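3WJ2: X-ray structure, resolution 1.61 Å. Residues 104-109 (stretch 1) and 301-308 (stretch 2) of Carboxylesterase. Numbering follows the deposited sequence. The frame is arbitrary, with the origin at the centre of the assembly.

Stretch 1 104-109: KESGVK
Stretch 2 (301-308) ARIIPDYL

The end of one helix, Lys104 to Ser106, meets the C-terminal segment of the chain where a helix already under way at Ala301 gives way to looser helical turns. The backbones come closest at Ser106 and Ala301, whose CA atoms lie 4.6 Å apart. Such proximity suits small side chains: Ala301 points its CB toward the first stretch and meets Glu105 CB at 3.7 Å, while Ser106 CA makes a CA-H...O contact of 3.3 Å with Ala301 O.

Glu105 (phi/psi -78/-30) also points toward the second stretch. Its chi1 and chi2 are both m (-63°) and chi3 is -23°, a folded chain that presents OE1 to Arg302. Arg302 leaves its backbone sideways, with chi1 m (-62°), chi2 and chi3 t, and chi4 -172°; this extended arm brings its end nearer. The result is a salt bridge in which OE1 of Glu105 accepts from Arg302 NH2 at 2.7 Å and from Arg302 NE at 2.9 Å, lying at the guanidinium edge near its plane, where the N-H groups point.

Beyond Ser106 the helix stops. Gly107 takes phi/psi 75/12, where a CB would jam against the carbonyl O of Ser106, so glycine fits. Ser106, chi1 p (63°), turns OG to accept a hydrogen bond from Val108 N at 3.2 Å and 165°, bracing the turn, while Ser106 O approaches Pro305 CG at 3.5 Å.

Val108 then extends (-119/168) and points its CB toward the second stretch. With chi1 m (-52°), CG1 reaches Pro305 CB at 3.9 Å, and CG2 lies 4.3 Å from Ile304 CG2. Leu308 CD1 sits almost equally close to both methyls, 4.0 Å from Val108 CG1 and 4.1 Å from Val108 CG2. Ile304 and Leu308 both adopt m,t rotamers. Backbone bonds from Tyr307 N to Ile304 O (3.0 Å) and Leu308 N to Pro305 O (3.1 Å) hold that segment coiled.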

# COMPACT_ATOMS: atom_id res chain seq x y z
N LYS B 104 -18.98 29.73 -7.19
CA LYS B 104 -19.99 29.89 -6.14
C LYS B 104 -19.36 29.53 -4.77
O LYS B 104 -19.47 30.27 -3.79
CB LYS B 104 -21.20 29.07 -6.45
CG LYS B 104 -22.34 29.28 -5.41
CD LYS B 104 -23.74 29.66 -6.04
CE LYS B 104 -24.19 31.13 -5.86
NZ LYS B 104 -25.37 31.48 -6.70
N GLU B 105 -18.61 28.42 -4.74
CA GLU B 105 -18.05 27.99 -3.48
C GLU B 105 -16.81 28.75 -2.96
O GLU B 105 -16.59 28.86 -1.75
CB GLU B 105 -17.71 26.49 -3.59
CG GLU B 105 -18.95 25.59 -3.84
CD GLU B 105 -19.96 25.63 -2.70
OE1 GLU B 105 -19.59 25.96 -1.56
OE2 GLU B 105 -21.19 25.47 -3.01
N SER B 106 -15.97 29.29 -3.89
CA SER B 106 -14.82 30.01 -3.50
C SER B 106 -15.10 31.49 -3.23
O SER B 106 -14.39 32.09 -2.50
CB SER B 106 -13.68 29.95 -4.57
OG SER B 106 -14.12 30.57 -5.80
N GLY B 107 -16.09 32.03 -3.95
CA GLY B 107 -16.25 33.49 -3.79
C GLY B 107 -15.22 34.34 -4.48
O GLY B 107 -15.14 35.52 -4.21
N VAL B 108 -14.42 33.76 -5.36
CA VAL B 108 -13.39 34.55 -6.08
C VAL B 108 -13.66 34.47 -7.55
O VAL B 108 -14.50 33.65 -7.99
CB VAL B 108 -11.92 34.19 -5.74
CG1 VAL B 108 -11.63 34.20 -4.19
CG2 VAL B 108 -11.51 32.84 -6.36
N LYS B 109 -13.00 35.32 -8.38
CA LYS B 109 -13.16 35.21 -9.84
C LYS B 109 -12.50 33.88 -10.29
O LYS B 109 -11.33 33.59 -9.88
CB LYS B 109 -12.44 36.35 -10.59
CG LYS B 109 -13.23 37.72 -10.45
CD LYS B 109 -12.39 38.74 -11.13
CE LYS B 109 -13.15 40.14 -11.50
NZ LYS B 109 -14.01 40.64 -10.40
N ALA B 301 -12.33 24.62 -2.52
CA ALA B 301 -12.74 25.92 -3.00
C ALA B 301 -12.88 26.90 -1.87
O ALA B 301 -12.61 28.07 -2.10
CB ALA B 301 -14.14 25.72 -3.76
N ARG B 302 -13.35 26.45 -0.68
CA ARG B 302 -13.51 27.30 0.43
C ARG B 302 -12.28 27.76 1.15
O ARG B 302 -12.37 28.74 1.91
CB ARG B 302 -14.61 26.75 1.40
CG ARG B 302 -15.94 26.67 0.73
CD ARG B 302 -16.98 26.01 1.73
NE ARG B 302 -18.26 25.92 1.00
CZ ARG B 302 -19.39 25.56 1.60
NH1 ARG B 302 -19.36 25.21 2.88
NH2 ARG B 302 -20.54 25.54 0.94
N ILE B 303 -11.11 27.15 0.87
CA ILE B 303 -9.85 27.64 1.46
C ILE B 303 -9.09 28.46 0.41
O ILE B 303 -8.21 29.16 0.81
CB ILE B 303 -8.97 26.57 2.12
CG1 ILE B 303 -8.46 25.43 1.16
CG2 ILE B 303 -9.82 25.94 3.29
CD1 ILE B 303 -7.22 24.72 1.79
N ILE B 304 -9.44 28.34 -0.88
CA ILE B 304 -8.75 29.16 -1.90
C ILE B 304 -8.66 30.69 -1.57
O ILE B 304 -7.55 31.27 -1.71
CB ILE B 304 -9.34 28.94 -3.26
CG1 ILE B 304 -8.91 27.58 -3.85
CG2 ILE B 304 -8.96 30.11 -4.24
CD1 ILE B 304 -9.65 27.21 -5.14
N PRO B 305 -9.75 31.30 -1.09
CA PRO B 305 -9.69 32.73 -0.86
C PRO B 305 -8.62 33.12 0.14
O PRO B 305 -8.08 34.26 -0.01
CB PRO B 305 -11.15 33.11 -0.43
CG PRO B 305 -11.80 31.89 -0.13
CD PRO B 305 -11.11 30.75 -0.85
N ASP B 306 -8.22 32.25 1.07
CA ASP B 306 -7.13 32.56 2.04
C ASP B 306 -5.76 32.81 1.43
O ASP B 306 -4.86 33.43 2.04
CB ASP B 306 -7.05 31.46 3.13
CG ASP B 306 -8.29 31.48 4.05
OD1 ASP B 306 -9.41 31.74 3.57
OD2 ASP B 306 -8.04 31.36 5.23
N TYR B 307 -5.56 32.26 0.23
CA TYR B 307 -4.31 32.45 -0.48
C TYR B 307 -4.26 33.74 -1.33
O TYR B 307 -3.16 34.02 -1.90
CB TYR B 307 -4.09 31.26 -1.39
CG TYR B 307 -3.86 29.97 -0.68
CD1 TYR B 307 -2.54 29.51 -0.39
CD2 TYR B 307 -4.94 29.19 -0.26
CE1 TYR B 307 -2.33 28.24 0.25
CE2 TYR B 307 -4.73 27.99 0.43
CZ TYR B 307 -3.44 27.52 0.70
OH TYR B 307 -3.34 26.31 1.31
N LEU B 308 -5.36 34.46 -1.44
CA LEU B 308 -5.46 35.52 -2.45
C LEU B 308 -5.59 36.96 -1.83
O LEU B 308 -5.28 37.06 -0.64
CB LEU B 308 -6.64 35.25 -3.33
CG LEU B 308 -6.53 33.91 -4.15
CD1 LEU B 308 -7.74 33.71 -5.03
CD2 LEU B 308 -5.22 33.86 -4.97